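Side-chain contacts in ribulose bisphosphate carboxylase (Pyrococcus horikoshii, PDB 2D69), which probably catalyses magnesium-dependent addition of CO2 and water to ribulose 1,5-bisphosphate, yielding two 3-phosphoglycerates, as part of archaeal AMP degradation: residues E168-A171 against E172-Y175; V203-L206 against Y207-R210; E324-K327 against R328-F332. All coordinates share one frame; numbering follows the deposited sequence.

Overall arrangement
All three contacts are local, between residues three to four apart on helices of the catalytic alpha/beta barrel, and each has a buried and a more exposed side. Interactions 1 and 2 lie on the neighbouring helices 167-179 and 199-217, their centres 10 Å apart, and pack directly, A174 against L206 and A171 against K205 and V209. Interaction 3, on helix 323-334, is remote, about 24 Å from either by nearest atoms. The chemistry of the outer sides differs: two carboxylates come close in interaction 1, their planes almost perpendicular, two cations gather near a sulfate in interaction 2, and a lysine-aspartate salt bridge spans one turn in interaction 3.

Interaction 1 (E168-A171 against E172-Y175); sequences EEYA and EIAY
E168 and E172 meet one turn apart on helix 167-179, the crossing helix of a beta-alpha-beta unit in the barrel, bringing two acidic groups close together. With CG of E168 anti to the backbone N (chi1 -172°) and the chain bent at chi2 (51°), its carboxylate swings to E172, leaving E168 OE1 3.7 Å from E172 OE2. The carboxylate planes stand 89° apart. A long, weak ion pair from E168 to K205 on the next helix may ease the like charge. The backbone oxygen of E168 accepts the E172 amide, and E172 CG lies 3.3 Å from that same E168 O.

The next carbonyl is shared: E169 O takes a nearly straight bond from I173 N at 3.1 Å and a weak one from E172 N at 3.2 Å. The E169 carboxylate reaches S166 N through OE1 and forms a salt bridge through OE2 to K60 of a second subunit.

Y170 turns inward, its ring stacked on F191 and its hydroxyl bonded to D187, next to D188 of the predicted magnesium site. Its CD1 touches I173 CG2 obliquely at 4.4 Å, and that methyl also presses on Y170 O, which accepts A174 N at 2.9 Å.

A171 completes the turn: its carbonyl O receives the Y175 amide N at 3.0 Å, with Y175 CB resting close beside the same oxygen.

Interaction 2 (V203-L206 against Y207-R210); sequences VRKL and YRVR. With SO4 (sulfate ion), chain I.
K205 and R208 bring their cationic ends together beside a sulfate ion, probably a crystallisation component, on the side of helix 199-217 that meets helix 167-179 and a third subunit. K205 NZ grips sulfate O3 in a 2.7 Å hydrogen bond, while R208 NH1 comes to 3.4 Å of O3, which lies oblique to the guanidinium plane. K205 NZ sits at the guanidinium edge, 4.1 Å from R208 NH1, a proximity of like charges that the sulfate, and E145 of the third subunit in salt bridge with R208, probably ease. V209 CG2 touches a further sulfate oxygen, O2, at 3.4 Å.

K205 sets out opposite its backbone N (chi1 -179°) and turns once, at chi2. R208 CG, anti to the carbonyl carbon (chi1 -62°), lies 3.2 Å from R204 O, and the bend at chi3 turns the guanidinium toward the sulfate. The buried R204 O has no polar partner. R204 itself makes a salt bridge to E269 of the third subunit.

On the inner side, V203 O lies at the edge of the Y207 ring, 3.2 Å from Y207 CD1, and accepts a weak bond from the Y207 amide. The Y207 ring edge meets the guanidinium face of R210, pinned by E222, K221 and G245.

This helix links strand 184-186 to the parallel strand 222-224: L206 packs on A174 of helix 167-179, and Y207 on V241 of helix 231-244.

Interaction 3 (E324-K327 against R328-F332); sequences EEIK and RINDF
K327 and D331 form a salt bridge one turn apart on helix 323-334, the helix that follows the barrel loop bearing K318, the predicted transition-state stabiliser. K327 NZ donates to D331 OD2 at 2.5 Å, so short that the exact length deserves caution, with D331 OD1 farther off, at 3.2 Å. K327 CG lies beside its carbonyl carbon (chi1 -173°), and two kinks, at chi2 and chi4 (59°), turn NZ back to D331. D331 CG lies only 3.1 Å from K327 O, and the carboxylate oxygens are close to that carbonyl too, a crowding of acceptors that the ammonium charge is likely to offset. Replacing K327 by an alanine would probably leave the D331 carboxylate without its positive mate, next to an oxygen it cannot bond, and freer to turn.

Backbone bonds hold the turns: the amides of R328, I329, N330 and D331 each bond to the carbonyl four residues back, N330 N reaching I326 O at 2.9 Å in the carbonyl plane. R328 makes no such bond to E324 with its side chain: E324 O lies over one face of its guanidinium, 4.0 Å from R328 NH2.

Apolar contact joins E325 and I329, which run side by side in the same direction; E325 CG meets I329 CD1 at 3.9 Å, and that methyl also rests near E325 O.

Of the buried residues, N330 bonds to T312 beyond strand 309-311 and I329 packs on M295 of helix 295-305; I326 and N330, with the flank of K327, meet F363 of helix 356-363, so the helix is wedged between those two neighbours, linking strand 309-311 to strand 344-348.

Interaction 1 (E168-A171 against E172-Y175)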
loop_
_atom_site.group_PDB
_atom_site.type_symbol
_atom_site.label_atom_id
_atom_site.label_comp_id
_atom_site.label_asym_id
_atom_site.label_seq_id
_atom_site.Cartn_x
_atom_site.Cartn_y
_atom_site.Cartn_z
ATOM N N GLU A 168 -17.858 -5.753 -32.019
ATOM C CA GLU A 168 -18.130 -6.957 -32.802
ATOM C C GLU A 168 -17.777 -6.788 -34.285
ATOM O O GLU A 168 -17.235 -7.671 -34.908
ATOM C CB GLU A 168 -19.611 -7.342 -32.690
ATOM C CG GLU A 168 -19.950 -8.687 -33.323
ATOM C CD GLU A 168 -19.022 -9.816 -32.850
ATOM O OE1 GLU A 168 -18.608 -10.669 -33.672
ATOM O OE2 GLU A 168 -18.675 -9.844 -31.646
ATOM N N GLU A 169 -18.086 -5.621 -34.838
ATOM C CA GLU A 169 -17.863 -5.385 -36.262
ATOM C C GLU A 169 -16.351 -5.282 -36.465
ATOM O O GLU A 169 -15.812 -5.738 -37.462
ATOM C CB GLU A 169 -18.553 -4.105 -36.719
ATOM C CG GLU A 169 -20.083 -4.084 -36.717
ATOM C CD GLU A 169 -20.675 -2.658 -36.751
ATOM O OE1 GLU A 169 -20.045 -1.688 -36.298
ATOM O OE2 GLU A 169 -21.796 -2.474 -37.245
ATOM N N TYR A 170 -15.648 -4.691 -35.489
ATOM C CA TYR A 170 -14.210 -4.534 -35.605
ATOM C C TYR A 170 -13.543 -5.909 -35.525
ATOM O O TYR A 170 -12.623 -6.179 -36.270
ATOM C CB TYR A 170 -13.666 -3.633 -34.513
ATOM C CG TYR A 170 -12.455 -2.823 -34.860
ATOM C CD1 TYR A 170 -12.535 -1.823 -35.817
ATOM C CD2 TYR A 170 -11.229 -3.010 -34.206
ATOM C CE1 TYR A 170 -11.450 -1.035 -36.147
ATOM C CE2 TYR A 170 -10.115 -2.173 -34.523
ATOM C CZ TYR A 170 -10.253 -1.195 -35.504
ATOM O OH TYR A 170 -9.229 -0.308 -35.854
ATOM N N ALA A 171 -14.058 -6.780 -34.659
ATOM C CA ALA A 171 -13.566 -8.159 -34.557
ATOM C C ALA A 171 -13.668 -8.887 -35.876
ATOM O O ALA A 171 -12.801 -9.706 -36.209
ATOM C CB ALA A 171 -14.318 -8.923 -33.477
ATOM N N GLU A 172 -14.724 -8.615 -36.623
ATOM C CA GLU A 172 -14.970 -9.348 -37.887
ATOM C C GLU A 172 -14.040 -8.869 -38.984
ATOM O O GLU A 172 -13.505 -9.655 -39.745
ATOM C CB GLU A 172 -16.447 -9.249 -38.333
ATOM C CG GLU A 172 -17.378 -9.957 -37.352
ATOM C CD GLU A 172 -18.890 -9.807 -37.647
ATOM O OE1 GLU A 172 -19.349 -8.799 -38.274
ATOM O OE2 GLU A 172 -19.626 -10.712 -37.205
ATOM N N ILE A 173 -13.862 -7.568 -39.086
ATOM C CA ILE A 173 -12.913 -7.083 -40.053
ATOM C C ILE A 173 -11.498 -7.506 -39.706
ATOM O O ILE A 173 -10.756 -7.943 -40.594
ATOM C CB ILE A 173 -13.094 -5.580 -40.340
ATOM C CG1 ILE A 173 -12.160 -5.151 -41.459
ATOM C CG2 ILE A 173 -12.937 -4.720 -39.118
ATOM C CD1 ILE A 173 -12.480 -5.847 -42.772
ATOM N N ALA A 174 -11.125 -7.449 -38.423
ATOM C CA ALA A 174 -9.805 -7.889 -37.992
ATOM C C ALA A 174 -9.545 -9.318 -38.374
ATOM O O ALA A 174 -8.464 -9.639 -38.801
ATOM C CB ALA A 174 -9.673 -7.758 -36.487
ATOM N N TYR A 175 -10.523 -10.188 -38.165
ATOM C CA TYR A 175 -10.367 -11.633 -38.504
ATOM C C TYR A 175 -10.025 -11.796 -39.973
ATOM O O TYR A 175 -9.172 -12.605 -40.321
ATOM C CB TYR A 175 -11.643 -12.397 -38.209
ATOM C CG TYR A 175 -11.516 -13.867 -38.438
ATOM C CD1 TYR A 175 -11.948 -14.432 -39.611
ATOM C CD2 TYR A 175 -10.851 -14.674 -37.522
ATOM C CE1 TYR A 175 -11.858 -15.796 -39.823
ATOM C CE2 TYR A 175 -10.698 -16.025 -37.738
ATOM C CZ TYR A 175 -11.207 -16.575 -38.895
ATOM O OH TYR A 175 -11.064 -17.900 -39.154
#

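Interaction 2 (V203-L206 against Y207-R210)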
loop_
_atom_site.group_PDB
_atom_site.type_symbol
_atom_site.label_atom_id
_atom_site.label_comp_id
_atom_site.label_asym_id
_atom_site.label_seq_id
_atom_site.Cartn_x
_atom_site.Cartn_y
_atom_site.Cartn_z
ATOM N N VAL A 203 -10.045 -4.425 -26.300
ATOM C CA VAL A 203 -8.901 -5.305 -25.981
ATOM C C VAL A 203 -9.296 -6.713 -25.651
ATOM O O VAL A 203 -8.691 -7.675 -26.132
ATOM C CB VAL A 203 -7.876 -4.784 -24.896
ATOM C CG1 VAL A 203 -7.799 -3.300 -24.830
ATOM C CG2 VAL A 203 -8.118 -5.348 -23.549
ATOM N N ARG A 204 -10.289 -6.890 -24.804
ATOM C CA ARG A 204 -10.728 -8.265 -24.494
ATOM C C ARG A 204 -11.087 -9.021 -25.737
ATOM O O ARG A 204 -10.683 -10.202 -25.920
ATOM C CB ARG A 204 -11.903 -8.246 -23.554
ATOM C CG ARG A 204 -11.537 -7.736 -22.167
ATOM C CD ARG A 204 -12.767 -7.609 -21.299
ATOM N NE ARG A 204 -12.578 -6.877 -20.082
ATOM C CZ ARG A 204 -13.452 -5.989 -19.591
ATOM N NH1 ARG A 204 -14.573 -5.623 -20.255
ATOM N NH2 ARG A 204 -13.160 -5.414 -18.438
ATOM N N LYS A 205 -11.857 -8.398 -26.623
ATOM C CA LYS A 205 -12.305 -9.154 -27.802
ATOM C C LYS A 205 -11.218 -9.389 -28.831
ATOM O O LYS A 205 -11.044 -10.493 -29.303
ATOM C CB LYS A 205 -13.518 -8.480 -28.454
ATOM C CG LYS A 205 -14.127 -9.157 -29.680
ATOM C CD LYS A 205 -14.712 -10.525 -29.360
ATOM C CE LYS A 205 -15.332 -11.128 -30.608
ATOM N NZ LYS A 205 -16.004 -12.473 -30.322
ATOM N N LEU A 206 -10.480 -8.352 -29.190
ATOM C CA LEU A 206 -9.613 -8.435 -30.368
ATOM C C LEU A 206 -8.413 -9.340 -30.176
ATOM O O LEU A 206 -7.940 -9.959 -31.129
ATOM C CB LEU A 206 -9.157 -7.052 -30.798
ATOM C CG LEU A 206 -10.051 -6.327 -31.795
ATOM C CD1 LEU A 206 -9.892 -6.939 -33.140
ATOM C CD2 LEU A 206 -11.533 -6.354 -31.324
ATOM N N TYR A 207 -7.937 -9.447 -28.948
ATOM C CA TYR A 207 -6.786 -10.307 -28.658
ATOM C C TYR A 207 -7.203 -11.763 -28.661
ATOM O O TYR A 207 -6.394 -12.644 -28.946
ATOM C CB TYR A 207 -6.057 -9.855 -27.360
ATOM C CG TYR A 207 -5.255 -8.576 -27.612
ATOM C CD1 TYR A 207 -5.748 -7.320 -27.277
ATOM C CD2 TYR A 207 -4.008 -8.623 -28.301
ATOM C CE1 TYR A 207 -5.046 -6.219 -27.568
ATOM C CE2 TYR A 207 -3.308 -7.510 -28.591
ATOM C CZ TYR A 207 -3.830 -6.294 -28.249
ATOM O OH TYR A 207 -3.183 -5.111 -28.505
ATOM N N ARG A 208 -8.458 -12.036 -28.333
ATOM C CA ARG A 208 -8.997 -13.386 -28.521
ATOM C C ARG A 208 -9.061 -13.783 -30.006
ATOM O O ARG A 208 -8.658 -14.875 -30.394
ATOM C CB ARG A 208 -10.385 -13.532 -27.886
ATOM C CG ARG A 208 -10.366 -13.319 -26.365
ATOM C CD ARG A 208 -11.739 -13.461 -25.670
ATOM N NE ARG A 208 -12.210 -14.840 -25.797
ATOM C CZ ARG A 208 -13.087 -15.290 -26.703
ATOM N NH1 ARG A 208 -13.654 -14.467 -27.597
ATOM N NH2 ARG A 208 -13.413 -16.596 -26.705
ATOM N N VAL A 209 -9.532 -12.875 -30.834
ATOM C CA VAL A 209 -9.547 -13.091 -32.276
ATOM C C VAL A 209 -8.109 -13.265 -32.776
ATOM O O VAL A 209 -7.816 -14.185 -33.566
ATOM C CB VAL A 209 -10.149 -11.873 -33.004
ATOM C CG1 VAL A 209 -10.019 -11.991 -34.564
ATOM C CG2 VAL A 209 -11.598 -11.630 -32.597
ATOM N N ARG A 210 -7.217 -12.377 -32.311
ATOM C CA ARG A 210 -5.817 -12.419 -32.639
ATOM C C ARG A 210 -5.265 -13.806 -32.365
ATOM O O ARG A 210 -4.653 -14.430 -33.252
ATOM C CB ARG A 210 -5.041 -11.380 -31.800
ATOM C CG ARG A 210 -3.617 -11.150 -32.198
ATOM C CD ARG A 210 -2.663 -12.206 -31.707
ATOM N NE ARG A 210 -2.400 -12.151 -30.274
ATOM C CZ ARG A 210 -1.536 -11.347 -29.665
ATOM N NH1 ARG A 210 -0.816 -10.436 -30.317
ATOM N NH2 ARG A 210 -1.377 -11.460 -28.340
HETATM S S SO4 I . -13.057 -15.164 -31.470
HETATM O O1 SO4 I . -13.620 -16.508 -31.442
HETATM O O2 SO4 I . -12.691 -14.826 -32.845
HETATM O O3 SO4 I . -14.035 -14.217 -30.938
HETATM O O4 SO4 I . -11.866 -15.143 -30.631
#

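Interaction 3 (E324-K327 against R328-F332)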
loop_
_atom_site.group_PDB
_atom_site.type_symbol
_atom_site.label_atom_id
_atom_site.label_comp_id
_atom_site.label_asym_id
_atom_site.label_seq_id
_atom_site.Cartn_x
_atom_site.Cartn_y
_atom_site.Cartn_z
ATOM N N GLU A 324 14.037 12.598 -51.727
ATOM C CA GLU A 324 15.273 12.942 -51.011
ATOM C C GLU A 324 15.075 13.059 -49.478
ATOM O O GLU A 324 15.835 12.481 -48.699
ATOM C CB GLU A 324 15.840 14.273 -51.500
ATOM C CG GLU A 324 16.068 14.377 -52.998
ATOM C CD GLU A 324 17.343 13.679 -53.468
ATOM O OE1 GLU A 324 18.403 14.365 -53.529
ATOM O OE2 GLU A 324 17.273 12.457 -53.808
ATOM N N GLU A 325 14.070 13.829 -49.070
ATOM C CA GLU A 325 13.787 14.059 -47.645
ATOM C C GLU A 325 13.417 12.754 -46.959
ATOM O O GLU A 325 13.874 12.478 -45.876
ATOM C CB GLU A 325 12.634 15.073 -47.445
ATOM C CG GLU A 325 12.182 15.224 -45.981
ATOM C CD GLU A 325 11.200 16.379 -45.743
ATOM O OE1 GLU A 325 10.292 16.587 -46.596
ATOM O OE2 GLU A 325 11.335 17.076 -44.696
ATOM N N ILE A 326 12.582 11.951 -47.598
ATOM C CA ILE A 326 12.079 10.762 -46.971
ATOM C C ILE A 326 13.177 9.746 -46.787
ATOM O O ILE A 326 13.288 9.131 -45.708
ATOM C CB ILE A 326 10.940 10.175 -47.758
ATOM C CG1 ILE A 326 9.735 11.127 -47.653
ATOM C CG2 ILE A 326 10.571 8.762 -47.196
ATOM C CD1 ILE A 326 8.621 10.772 -48.600
ATOM N N LYS A 327 13.976 9.581 -47.836
ATOM C CA LYS A 327 15.104 8.675 -47.803
ATOM C C LYS A 327 16.116 9.107 -46.715
ATOM O O LYS A 327 16.697 8.267 -46.082
ATOM C CB LYS A 327 15.785 8.601 -49.174
ATOM C CG LYS A 327 16.877 7.525 -49.241
ATOM C CD LYS A 327 16.272 6.085 -49.040
ATOM C CE LYS A 327 17.265 4.952 -49.437
ATOM N NZ LYS A 327 18.547 4.996 -48.632
ATOM N N ARG A 328 16.313 10.408 -46.513
ATOM C CA ARG A 328 17.180 10.901 -45.460
ATOM C C ARG A 328 16.639 10.447 -44.081
ATOM O O ARG A 328 17.387 9.900 -43.258
ATOM C CB ARG A 328 17.302 12.434 -45.515
ATOM C CG ARG A 328 18.333 13.047 -44.541
ATOM C CD ARG A 328 18.407 14.602 -44.527
ATOM N NE ARG A 328 18.000 15.146 -45.821
ATOM C CZ ARG A 328 18.747 15.135 -46.931
ATOM N NH1 ARG A 328 19.981 14.629 -46.906
ATOM N NH2 ARG A 328 18.266 15.648 -48.072
ATOM N N ILE A 329 15.341 10.633 -43.866
ATOM C CA ILE A 329 14.748 10.253 -42.605
ATOM C C ILE A 329 14.891 8.763 -42.353
ATOM O O ILE A 329 15.286 8.371 -41.244
ATOM C CB ILE A 329 13.310 10.694 -42.511
ATOM C CG1 ILE A 329 13.271 12.227 -42.565
ATOM C CG2 ILE A 329 12.686 10.216 -41.185
ATOM C CD1 ILE A 329 11.946 12.816 -42.876
ATOM N N ASN A 330 14.568 7.934 -43.343
ATOM C CA ASN A 330 14.612 6.486 -43.143
ATOM C C ASN A 330 16.033 6.018 -42.871
ATOM O O ASN A 330 16.234 5.116 -42.054
ATOM C CB ASN A 330 14.080 5.703 -44.365
ATOM C CG ASN A 330 12.534 5.756 -44.528
ATOM O OD1 ASN A 330 11.978 5.035 -45.372
ATOM N ND2 ASN A 330 11.853 6.601 -43.764
ATOM N N ASP A 331 17.001 6.617 -43.593
ATOM C CA ASP A 331 18.408 6.285 -43.447
ATOM C C ASP A 331 18.856 6.561 -42.016
ATOM O O ASP A 331 19.524 5.755 -41.409
ATOM C CB ASP A 331 19.296 7.109 -44.416
ATOM C CG ASP A 331 19.241 6.593 -45.863
ATOM O OD1 ASP A 331 19.877 7.231 -46.730
ATOM O OD2 ASP A 331 18.588 5.586 -46.225
ATOM N N PHE A 332 18.498 7.726 -41.505
ATOM C CA PHE A 332 18.720 8.030 -40.101
ATOM C C PHE A 332 18.047 7.023 -39.167
ATOM O O PHE A 332 18.688 6.473 -38.294
ATOM C CB PHE A 332 18.228 9.432 -39.731
ATOM C CG PHE A 332 18.064 9.583 -38.268
ATOM C CD1 PHE A 332 19.205 9.653 -37.450
ATOM C CD2 PHE A 332 16.793 9.507 -37.671
ATOM C CE1 PHE A 332 19.071 9.669 -36.058
ATOM C CE2 PHE A 332 16.657 9.557 -36.274
ATOM C CZ PHE A 332 17.806 9.639 -35.468
#